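Local coordinates for PAC2 family protein (Mycobacterium tuberculosis, PDB 2WAM), which is of unknown function but belongs to the PAC2 family and represents a duplicated gene family of Actinobacteria, at residues A[47-52]-A[164-169]; A[71-76]-A[81-86]; A[158-163]-A[220-225]. One frame throughout, in Å; residues are numbered along the deposited sequence.

In the fold
Contacts 1 and 3 share helix 156-169: its later residues meet strand 49-51, next to the outermost strand 44-45, and its earlier residues (158-163) meet helix 219-229. Their centres are about 12 Å apart, and they touch where Met48 CG lies 3.8 Å from Ala162 CB. Contact 2 is centred about 4 Å from the centre of the chain's fold, where strand 67-73 of the same mixed sheet as strand 49-51 packs on helix 81-92. It touches contact 3, about 16 Å away between centres, through Leu72 CD1 and Ser220 OG at 3.7 Å. The centres of contacts 1 and 2 are about 21 Å apart, their nearest atoms about 10 Å. Contacts 2 and 3 both touch the third subunit.

Contact 1 of 3, residues A[47-52]-A[164-169]; sequences GMYELE and RLLAER
Tyr49 and Leu166 make the main meeting here, and it is a CH-pi contact. Leu166 CD1 sits 4.0 Å from the centroid of the Tyr49 ring, and its direction departs by only 10° from the ring normal, so the methyl lies over the middle of one face and not beside the rim. The two side chains pass each other in opposite directions. Tyr49 can reach across because its CG is placed between the backbone N and the carbonyl carbon (chi1 67°), which sends the ring from the strand toward the helix.

The remaining contacts are apolar or nearly so. Leu166 CD2 lies 3.9 Å from Tyr49 OH, and Leu165 CD2 approaches the same oxygen at 4.2 Å, so the phenol end is bordered by methyls of two successive helical residues. Leu51 CD2 meets Leu166 CD2, methyl to methyl, at 4.2 Å, while Leu51 CG lies in the plane of the Tyr49 ring, at its edge.

In the fold, strand 49-51 belongs to the mixed sheet, beside strand 94-101, and helix 156-169 lies over it. The segment axes stay 12.5 Å apart, so the gap is bridged by side chains alone. Ala99 of strand 94-101 touches Tyr49, Leu51 and Leu166. The strand is entered through a classic beta bulge, with Met48 and Tyr49 both facing Gln45.

The charged groups of the helix segment pair among themselves and with neighbours, not with the strand. Arg164 NH1 and Glu168 OE2 form a salt bridge at 3.3 Å whose hydrogen bond is weak, and His232 also bonds to Glu168 OE2. The second subunit closes on the same region: Arg169 NE makes a salt bridge to its Glu42, and its Pro43 packs on Tyr49.

Contact 2 of 3, residues A[71-76]-A[81-86]; sequences ALEGFS and AIRLAA
Ile82 reaches from the helix to the backbone of strand 67-73 at the peptide link between Ala71 and Leu72. Its CB points at the strand, but the closer touching is done by the branches. CG2 lies anti to the backbone N of Ile82, with CG1 beside that nitrogen (chi1 -47°), and this presents CG2 to the strand. It rests 3.5 Å from Leu72 N and 3.6 Å from Ala71 CB, so one methyl covers both a peptide nitrogen and the neighbouring side chain. The other branch, CG1, runs toward the turn and comes to 4.2 Å from Ser76 O. CD1, the tip, comes no closer to 71-76 than 4.4 Å, at Leu72 O. Beyond the two segments the Ile82 side chain packs on Leu178 and Thr180 of the parallel neighbour strand 174-183.

This is a beta-alpha unit: strand 67-73 ends, and the chain turns through the loop from Gly74 to the start of helix 81-92, which folds back over the sheet with its segment axis at 134° to the strand. One turn after Ile82, Ala86 CB meets Ala71 CB at 4.2 Å; the small methyls suit the close axis approach of 7.6 Å.

At the partly exposed margin, Glu73 extends obliquely across Arg83. Its carboxylate touches the aliphatic stem, with OE2 at 3.7 Å from Arg83 CB. Glu73 OE1 stays 4.7 Å from Arg83 NE, and the carboxylate and guanidinium planes are 62° apart; the opposite charges are near but their charged atoms do not touch, so at most a longer-range attraction is likely. Arg83 NH2 is instead salt-bridged to Asp249.

Contact 3 of 3, residues A[158-163]-A[220-225]; sequences RFITAV and SNLLEY
Two neighbouring helices that lie over the mixed sheet, 156-169 and 219-229, meet here. The short segments cross at -53° with their axes 10.0 Å apart, and their closest backbone approach is Ile160 CA to Leu223 CA at 5.7 Å. Ile160 fits between two successive leucines and uses a different branch for each. Its CD1 lies 3.7 Å from Leu222 CD2, with the two side chains crossing at about a right angle. Its CG2 lies 3.8 Å from Leu223 CD1, and here the side chains slide past each other in opposite directions. Val163, one turn on, comes across Leu223 at about a right angle, and its CG1 is 3.9 Å from the same CD1. Leu223 CG stands anti to the backbone N (chi1 170°), which carries CD1 between Ile160 and Val163, and Leu223 also touches His70 of strand 67-73.

Several polar groups of the two segments have partners elsewhere: Ser220 OG with His70, Glu224 OE2 with His196, and Arg158 NH1 with Glu105 of the third subunit, whose Ser126 packs on Leu222.

The three side-chain meetings, Ile160 with Leu222 and Leu223 and Val163 with Leu223, join methyl groups of buried residues, and no hydrogen bond or salt bridge crosses between the segments. This is consistent with a helix-helix contact held by apolar fit, with no directional bond between the segments to fix their angle.

Contact 1 of 3, residues A[47-52]-A[164-169]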
loop_
_atom_site.group_PDB
_atom_site.type_symbol
_atom_site.label_atom_id
_atom_site.label_comp_id
_atom_site.label_asym_id
_atom_site.label_seq_id
_atom_site.Cartn_x
_atom_site.Cartn_y
_atom_site.Cartn_z
ATOM N N GLY A 47 9.001 -1.325 -2.037
ATOM C CA GLY A 47 9.737 -1.209 -0.802
ATOM C C GLY A 47 10.858 -2.222 -0.651
ATOM O O GLY A 47 11.426 -2.346 0.439
ATOM N N MET A 48 11.178 -2.956 -1.720
ATOM C CA MET A 48 12.252 -3.933 -1.630
ATOM C C MET A 48 13.253 -3.917 -2.790
ATOM O O MET A 48 14.458 -3.914 -2.561
ATOM C CB MET A 48 11.704 -5.343 -1.419
ATOM C CG MET A 48 12.783 -6.309 -0.954
ATOM S SD MET A 48 13.513 -5.836 0.640
ATOM C CE MET A 48 15.161 -6.309 0.260
ATOM N N TYR A 49 12.756 -3.932 -4.028
ATOM C CA TYR A 49 13.633 -3.866 -5.189
ATOM C C TYR A 49 12.901 -3.503 -6.464
ATOM O O TYR A 49 11.735 -3.848 -6.638
ATOM C CB TYR A 49 14.389 -5.185 -5.396
ATOM C CG TYR A 49 13.517 -6.367 -5.794
ATOM C CD1 TYR A 49 13.151 -6.583 -7.125
ATOM C CD2 TYR A 49 13.082 -7.281 -4.850
ATOM C CE1 TYR A 49 12.373 -7.671 -7.498
ATOM C CE2 TYR A 49 12.297 -8.366 -5.212
ATOM C CZ TYR A 49 11.944 -8.560 -6.531
ATOM O OH TYR A 49 11.162 -9.644 -6.871
ATOM N N GLU A 50 13.606 -2.791 -7.341
ATOM C CA GLU A 50 13.195 -2.589 -8.719
ATOM C C GLU A 50 13.966 -3.538 -9.636
ATOM O O GLU A 50 15.189 -3.687 -9.521
ATOM C CB GLU A 50 13.503 -1.171 -9.160
ATOM C CG GLU A 50 12.630 -0.103 -8.560
ATOM C CD GLU A 50 12.570 1.141 -9.442
ATOM O OE1 GLU A 50 13.218 1.153 -10.524
ATOM O OE2 GLU A 50 11.862 2.099 -9.054
ATOM N N LEU A 51 13.250 -4.174 -10.551
ATOM C CA LEU A 51 13.888 -4.929 -11.622
ATOM C C LEU A 51 14.363 -4.026 -12.745
ATOM O O LEU A 51 13.691 -3.068 -13.111
ATOM C CB LEU A 51 12.908 -5.940 -12.199
ATOM C CG LEU A 51 12.731 -7.153 -11.305
ATOM C CD1 LEU A 51 11.702 -8.082 -11.895
ATOM C CD2 LEU A 51 14.089 -7.845 -11.119
ATOM N N GLU A 52 15.529 -4.334 -13.290
ATOM C CA GLU A 52 15.947 -3.780 -14.572
ATOM C C GLU A 52 15.482 -4.751 -15.665
ATOM O O GLU A 52 16.253 -5.585 -16.127
ATOM C CB GLU A 52 17.461 -3.648 -14.602
ATOM C CG GLU A 52 17.999 -2.930 -15.817
ATOM C CD GLU A 52 17.937 -1.431 -15.661
ATOM O OE1 GLU A 52 17.129 -0.953 -14.828
ATOM O OE2 GLU A 52 18.706 -0.738 -16.366
ATOM N N ARG A 164 15.921 -14.986 -2.266
ATOM C CA ARG A 164 15.608 -16.380 -2.533
ATOM C C ARG A 164 14.593 -16.530 -3.684
ATOM O O ARG A 164 14.705 -17.448 -4.511
ATOM C CB ARG A 164 15.100 -17.068 -1.263
ATOM C CG ARG A 164 14.573 -18.472 -1.506
ATOM C CD ARG A 164 14.316 -19.204 -0.224
ATOM N NE ARG A 164 13.165 -18.667 0.472
ATOM C CZ ARG A 164 11.918 -19.026 0.205
ATOM N NH1 ARG A 164 11.688 -19.917 -0.744
ATOM N NH2 ARG A 164 10.912 -18.491 0.879
ATOM N N LEU A 165 13.608 -15.633 -3.737
ATOM C CA LEU A 165 12.607 -15.679 -4.795
ATOM C C LEU A 165 13.171 -15.249 -6.157
ATOM O O LEU A 165 12.761 -15.766 -7.194
ATOM C CB LEU A 165 11.370 -14.863 -4.420
ATOM C CG LEU A 165 10.241 -14.805 -5.456
ATOM C CD1 LEU A 165 8.916 -14.533 -4.764
ATOM C CD2 LEU A 165 10.493 -13.770 -6.572
ATOM N N LEU A 166 14.113 -14.311 -6.155
ATOM C CA LEU A 166 14.790 -13.919 -7.386
ATOM C C LEU A 166 15.682 -15.053 -7.893
ATOM O O LEU A 166 15.657 -15.394 -9.077
ATOM C CB LEU A 166 15.603 -12.641 -7.168
ATOM C CG LEU A 166 14.788 -11.352 -7.299
ATOM C CD1 LEU A 166 15.643 -10.129 -7.049
ATOM C CD2 LEU A 166 14.182 -11.281 -8.678
ATOM N N ALA A 167 16.455 -15.643 -6.980
ATOM C CA ALA A 167 17.335 -16.760 -7.304
ATOM C C ALA A 167 16.562 -17.939 -7.907
ATOM O O ALA A 167 17.019 -18.570 -8.855
ATOM C CB ALA A 167 18.129 -17.199 -6.066
ATOM N N GLU A 168 15.379 -18.228 -7.375
ATOM C CA GLU A 168 14.564 -19.290 -7.956
ATOM C C GLU A 168 14.048 -18.917 -9.352
ATOM O O GLU A 168 14.260 -19.663 -10.309
ATOM C CB GLU A 168 13.434 -19.693 -7.020
ATOM C CG GLU A 168 13.915 -20.441 -5.787
ATOM C CD GLU A 168 12.888 -20.466 -4.656
ATOM O OE1 GLU A 168 11.727 -20.061 -4.890
ATOM O OE2 GLU A 168 13.248 -20.889 -3.534
ATOM N N ARG A 169 13.386 -17.770 -9.471
ATOM C CA ARG A 169 12.936 -17.290 -10.774
ATOM C C ARG A 169 14.054 -17.320 -11.816
ATOM O O ARG A 169 13.804 -17.589 -12.993
ATOM C CB ARG A 169 12.385 -15.867 -10.685
ATOM C CG ARG A 169 11.061 -15.755 -9.960
ATOM C CD ARG A 169 10.042 -16.712 -10.536
ATOM N NE ARG A 169 8.896 -16.845 -9.650
ATOM C CZ ARG A 169 8.814 -17.737 -8.668
ATOM N NH1 ARG A 169 9.815 -18.580 -8.457
ATOM N NH2 ARG A 169 7.731 -17.790 -7.900
#

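Contact 2 of 3, residues A[71-76]-A[81-86]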
loop_
_atom_site.group_PDB
_atom_site.type_symbol
_atom_site.label_atom_id
_atom_site.label_comp_id
_atom_site.label_asym_id
_atom_site.label_seq_id
_atom_site.Cartn_x
_atom_site.Cartn_y
_atom_site.Cartn_z
ATOM N N ALA A 71 28.018 -10.871 -1.554
ATOM C CA ALA A 71 29.106 -10.154 -0.895
ATOM C C ALA A 71 28.591 -8.888 -0.227
ATOM O O ALA A 71 28.403 -7.869 -0.884
ATOM C CB ALA A 71 30.193 -9.809 -1.907
ATOM N N LEU A 72 28.385 -8.956 1.085
ATOM C CA LEU A 72 27.778 -7.861 1.832
ATOM C C LEU A 72 28.705 -7.281 2.910
ATOM O O LEU A 72 29.369 -8.010 3.647
ATOM C CB LEU A 72 26.428 -8.305 2.427
ATOM C CG LEU A 72 25.404 -8.899 1.445
ATOM C CD1 LEU A 72 24.146 -9.361 2.153
ATOM C CD2 LEU A 72 25.059 -7.900 0.350
ATOM N N GLU A 73 28.742 -5.956 2.991
ATOM C CA GLU A 73 29.624 -5.263 3.917
ATOM C C GLU A 73 28.854 -4.744 5.116
ATOM O O GLU A 73 27.723 -4.295 4.979
ATOM C CB GLU A 73 30.291 -4.083 3.224
ATOM C CG GLU A 73 30.684 -4.346 1.795
ATOM C CD GLU A 73 31.012 -3.069 1.057
ATOM O OE1 GLU A 73 31.377 -2.075 1.726
ATOM O OE2 GLU A 73 30.905 -3.064 -0.184
ATOM N N GLY A 74 29.482 -4.782 6.287
ATOM C CA GLY A 74 28.847 -4.304 7.499
ATOM C C GLY A 74 28.850 -5.313 8.633
ATOM O O GLY A 74 28.633 -4.954 9.787
ATOM N N PHE A 75 29.106 -6.577 8.306
ATOM C CA PHE A 75 29.182 -7.632 9.307
ATOM C C PHE A 75 30.603 -7.767 9.842
ATOM O O PHE A 75 30.904 -7.342 10.947
ATOM C CB PHE A 75 28.711 -8.964 8.716
ATOM C CG PHE A 75 28.845 -10.132 9.659
ATOM C CD1 PHE A 75 29.354 -11.339 9.213
ATOM C CD2 PHE A 75 28.466 -10.021 10.991
ATOM C CE1 PHE A 75 29.478 -12.407 10.070
ATOM C CE2 PHE A 75 28.591 -11.083 11.851
ATOM C CZ PHE A 75 29.094 -12.277 11.396
ATOM N N SER A 76 31.468 -8.376 9.047
ATOM C CA SER A 76 32.878 -8.475 9.368
ATOM C C SER A 76 33.652 -8.219 8.092
ATOM O O SER A 76 33.521 -8.975 7.129
ATOM C CB SER A 76 33.210 -9.867 9.899
ATOM O OG SER A 76 34.609 -10.079 9.926
ATOM N N ALA A 81 38.083 -7.108 2.570
ATOM C CA ALA A 81 38.136 -8.125 1.520
ATOM C C ALA A 81 36.836 -8.305 0.731
ATOM O O ALA A 81 36.879 -8.597 -0.464
ATOM C CB ALA A 81 38.618 -9.457 2.077
ATOM N N ILE A 82 35.691 -8.133 1.392
ATOM C CA ILE A 82 34.398 -8.253 0.726
ATOM C C ILE A 82 34.184 -7.112 -0.274
ATOM O O ILE A 82 33.795 -7.338 -1.423
ATOM C CB ILE A 82 33.225 -8.228 1.721
ATOM C CG1 ILE A 82 33.473 -9.157 2.907
ATOM C CG2 ILE A 82 31.914 -8.593 1.016
ATOM C CD1 ILE A 82 32.892 -10.506 2.731
ATOM N N ARG A 83 34.412 -5.883 0.170
ATOM C CA ARG A 83 34.232 -4.749 -0.706
ATOM C C ARG A 83 35.137 -4.916 -1.931
ATOM O O ARG A 83 34.695 -4.779 -3.069
ATOM C CB ARG A 83 34.543 -3.436 0.030
ATOM C CG ARG A 83 34.442 -2.201 -0.859
ATOM C CD ARG A 83 34.685 -0.909 -0.111
ATOM N NE ARG A 83 35.877 -0.931 0.744
ATOM C CZ ARG A 83 37.114 -0.606 0.351
ATOM N NH1 ARG A 83 37.364 -0.246 -0.906
ATOM N NH2 ARG A 83 38.112 -0.641 1.225
ATOM N N LEU A 84 36.402 -5.231 -1.685
ATOM C CA LEU A 84 37.389 -5.339 -2.746
ATOM C C LEU A 84 37.039 -6.400 -3.782
ATOM O O LEU A 84 37.199 -6.178 -4.985
ATOM C CB LEU A 84 38.773 -5.614 -2.150
ATOM C CG LEU A 84 39.331 -4.454 -1.330
ATOM C CD1 LEU A 84 40.634 -4.856 -0.645
ATOM C CD2 LEU A 84 39.519 -3.222 -2.211
ATOM N N ALA A 85 36.571 -7.555 -3.316
ATOM C CA ALA A 85 36.255 -8.651 -4.217
ATOM C C ALA A 85 35.058 -8.313 -5.093
ATOM O O ALA A 85 35.065 -8.578 -6.292
ATOM C CB ALA A 85 36.038 -9.955 -3.452
ATOM N N ALA A 86 34.037 -7.707 -4.502
ATOM C CA ALA A 86 32.862 -7.310 -5.267
ATOM C C ALA A 86 33.220 -6.227 -6.282
ATOM O O ALA A 86 32.746 -6.239 -7.423
ATOM C CB ALA A 86 31.779 -6.835 -4.343
#

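Contact 3 of 3, residues A[158-163]-A[220-225]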
loop_
_atom_site.group_PDB
_atom_site.type_symbol
_atom_site.label_atom_id
_atom_site.label_comp_id
_atom_site.label_asym_id
_atom_site.label_seq_id
_atom_site.Cartn_x
_atom_site.Cartn_y
_atom_site.Cartn_z
ATOM N N ARG A 158 12.302 -10.265 5.135
ATOM C CA ARG A 158 11.705 -9.801 3.897
ATOM C C ARG A 158 12.763 -9.731 2.780
ATOM O O ARG A 158 12.537 -10.177 1.656
ATOM C CB ARG A 158 11.028 -8.455 4.123
ATOM C CG ARG A 158 10.117 -8.026 3.006
ATOM C CD ARG A 158 9.179 -6.962 3.495
ATOM N NE ARG A 158 8.973 -5.946 2.478
ATOM C CZ ARG A 158 8.538 -4.719 2.732
ATOM N NH1 ARG A 158 8.260 -4.357 3.976
ATOM N NH2 ARG A 158 8.383 -3.856 1.735
ATOM N N PHE A 159 13.924 -9.185 3.116
ATOM C CA PHE A 159 15.049 -9.078 2.203
ATOM C C PHE A 159 15.510 -10.437 1.683
ATOM O O PHE A 159 15.603 -10.646 0.470
ATOM C CB PHE A 159 16.212 -8.345 2.886
ATOM C CG PHE A 159 17.497 -8.399 2.113
ATOM C CD1 PHE A 159 18.611 -9.054 2.635
ATOM C CD2 PHE A 159 17.588 -7.827 0.858
ATOM C CE1 PHE A 159 19.788 -9.115 1.930
ATOM C CE2 PHE A 159 18.764 -7.886 0.138
ATOM C CZ PHE A 159 19.872 -8.525 0.677
ATOM N N ILE A 160 15.798 -11.354 2.603
ATOM C CA ILE A 160 16.226 -12.702 2.245
ATOM C C ILE A 160 15.208 -13.436 1.354
ATOM O O ILE A 160 15.572 -14.058 0.351
ATOM C CB ILE A 160 16.522 -13.532 3.493
ATOM C CG1 ILE A 160 17.810 -13.036 4.160
ATOM C CG2 ILE A 160 16.649 -15.001 3.135
ATOM C CD1 ILE A 160 17.897 -13.379 5.636
ATOM N N THR A 161 13.931 -13.347 1.702
ATOM C CA THR A 161 12.898 -13.954 0.880
ATOM C C THR A 161 12.936 -13.419 -0.552
ATOM O O THR A 161 12.893 -14.196 -1.512
ATOM C CB THR A 161 11.508 -13.732 1.477
ATOM O OG1 THR A 161 11.402 -14.473 2.695
ATOM C CG2 THR A 161 10.435 -14.189 0.508
ATOM N N ALA A 162 13.017 -12.099 -0.694
ATOM C CA ALA A 162 13.134 -11.483 -2.011
ATOM C C ALA A 162 14.333 -12.022 -2.813
ATOM O O ALA A 162 14.200 -12.298 -3.995
ATOM C CB ALA A 162 13.191 -9.957 -1.897
ATOM N N VAL A 163 15.495 -12.177 -2.176
ATOM C CA VAL A 163 16.668 -12.744 -2.848
ATOM C C VAL A 163 16.424 -14.211 -3.218
ATOM O O VAL A 163 16.680 -14.635 -4.347
ATOM C CB VAL A 163 17.962 -12.635 -1.989
ATOM C CG1 VAL A 163 19.100 -13.400 -2.630
ATOM C CG2 VAL A 163 18.373 -11.182 -1.798
ATOM N N SER A 220 24.160 -12.318 5.230
ATOM C CA SER A 220 24.747 -13.324 4.339
ATOM C C SER A 220 24.617 -14.727 4.912
ATOM O O SER A 220 24.204 -15.646 4.218
ATOM C CB SER A 220 26.221 -13.024 4.036
ATOM O OG SER A 220 26.367 -12.298 2.828
ATOM N N ASN A 221 24.962 -14.895 6.182
ATOM C CA ASN A 221 24.842 -16.209 6.794
ATOM C C ASN A 221 23.401 -16.675 6.874
ATOM O O ASN A 221 23.093 -17.830 6.576
ATOM C CB ASN A 221 25.463 -16.226 8.187
ATOM C CG ASN A 221 26.974 -16.239 8.152
ATOM O OD1 ASN A 221 27.590 -16.583 7.130
ATOM N ND2 ASN A 221 27.588 -15.859 9.277
ATOM N N LEU A 222 22.516 -15.778 7.293
ATOM C CA LEU A 222 21.112 -16.133 7.403
ATOM C C LEU A 222 20.544 -16.448 6.020
ATOM O O LEU A 222 19.700 -17.328 5.889
ATOM C CB LEU A 222 20.311 -15.037 8.102
ATOM C CG LEU A 222 18.914 -15.440 8.578
ATOM C CD1 LEU A 222 18.981 -16.612 9.552
ATOM C CD2 LEU A 222 18.203 -14.260 9.219
ATOM N N LEU A 223 21.034 -15.757 4.990
ATOM C CA LEU A 223 20.592 -16.030 3.626
ATOM C C LEU A 223 20.976 -17.445 3.238
ATOM O O LEU A 223 20.162 -18.212 2.723
ATOM C CB LEU A 223 21.215 -15.051 2.640
ATOM C CG LEU A 223 21.019 -15.386 1.154
ATOM C CD1 LEU A 223 19.542 -15.327 0.753
ATOM C CD2 LEU A 223 21.854 -14.438 0.308
ATOM N N GLU A 224 22.233 -17.781 3.500
ATOM C CA GLU A 224 22.742 -19.120 3.258
ATOM C C GLU A 224 21.908 -20.176 4.008
ATOM O O GLU A 224 21.445 -21.156 3.415
ATOM C CB GLU A 224 24.216 -19.171 3.639
ATOM C CG GLU A 224 24.805 -20.543 3.787
ATOM C CD GLU A 224 26.318 -20.493 3.859
ATOM O OE1 GLU A 224 26.922 -19.686 3.111
ATOM O OE2 GLU A 224 26.899 -21.256 4.661
ATOM N N TYR A 225 21.693 -19.962 5.301
ATOM C CA TYR A 225 20.843 -20.860 6.083
ATOM C C TYR A 225 19.411 -20.981 5.546
ATOM O O TYR A 225 18.892 -22.094 5.392
ATOM C CB TYR A 225 20.807 -20.434 7.546
ATOM C CG TYR A 225 19.990 -21.366 8.408
ATOM C CD1 TYR A 225 20.319 -22.716 8.510
ATOM C CD2 TYR A 225 18.889 -20.901 9.121
ATOM C CE1 TYR A 225 19.573 -23.573 9.298
ATOM C CE2 TYR A 225 18.137 -21.747 9.908
ATOM C CZ TYR A 225 18.483 -23.083 9.997
ATOM O OH TYR A 225 17.740 -23.928 10.782
#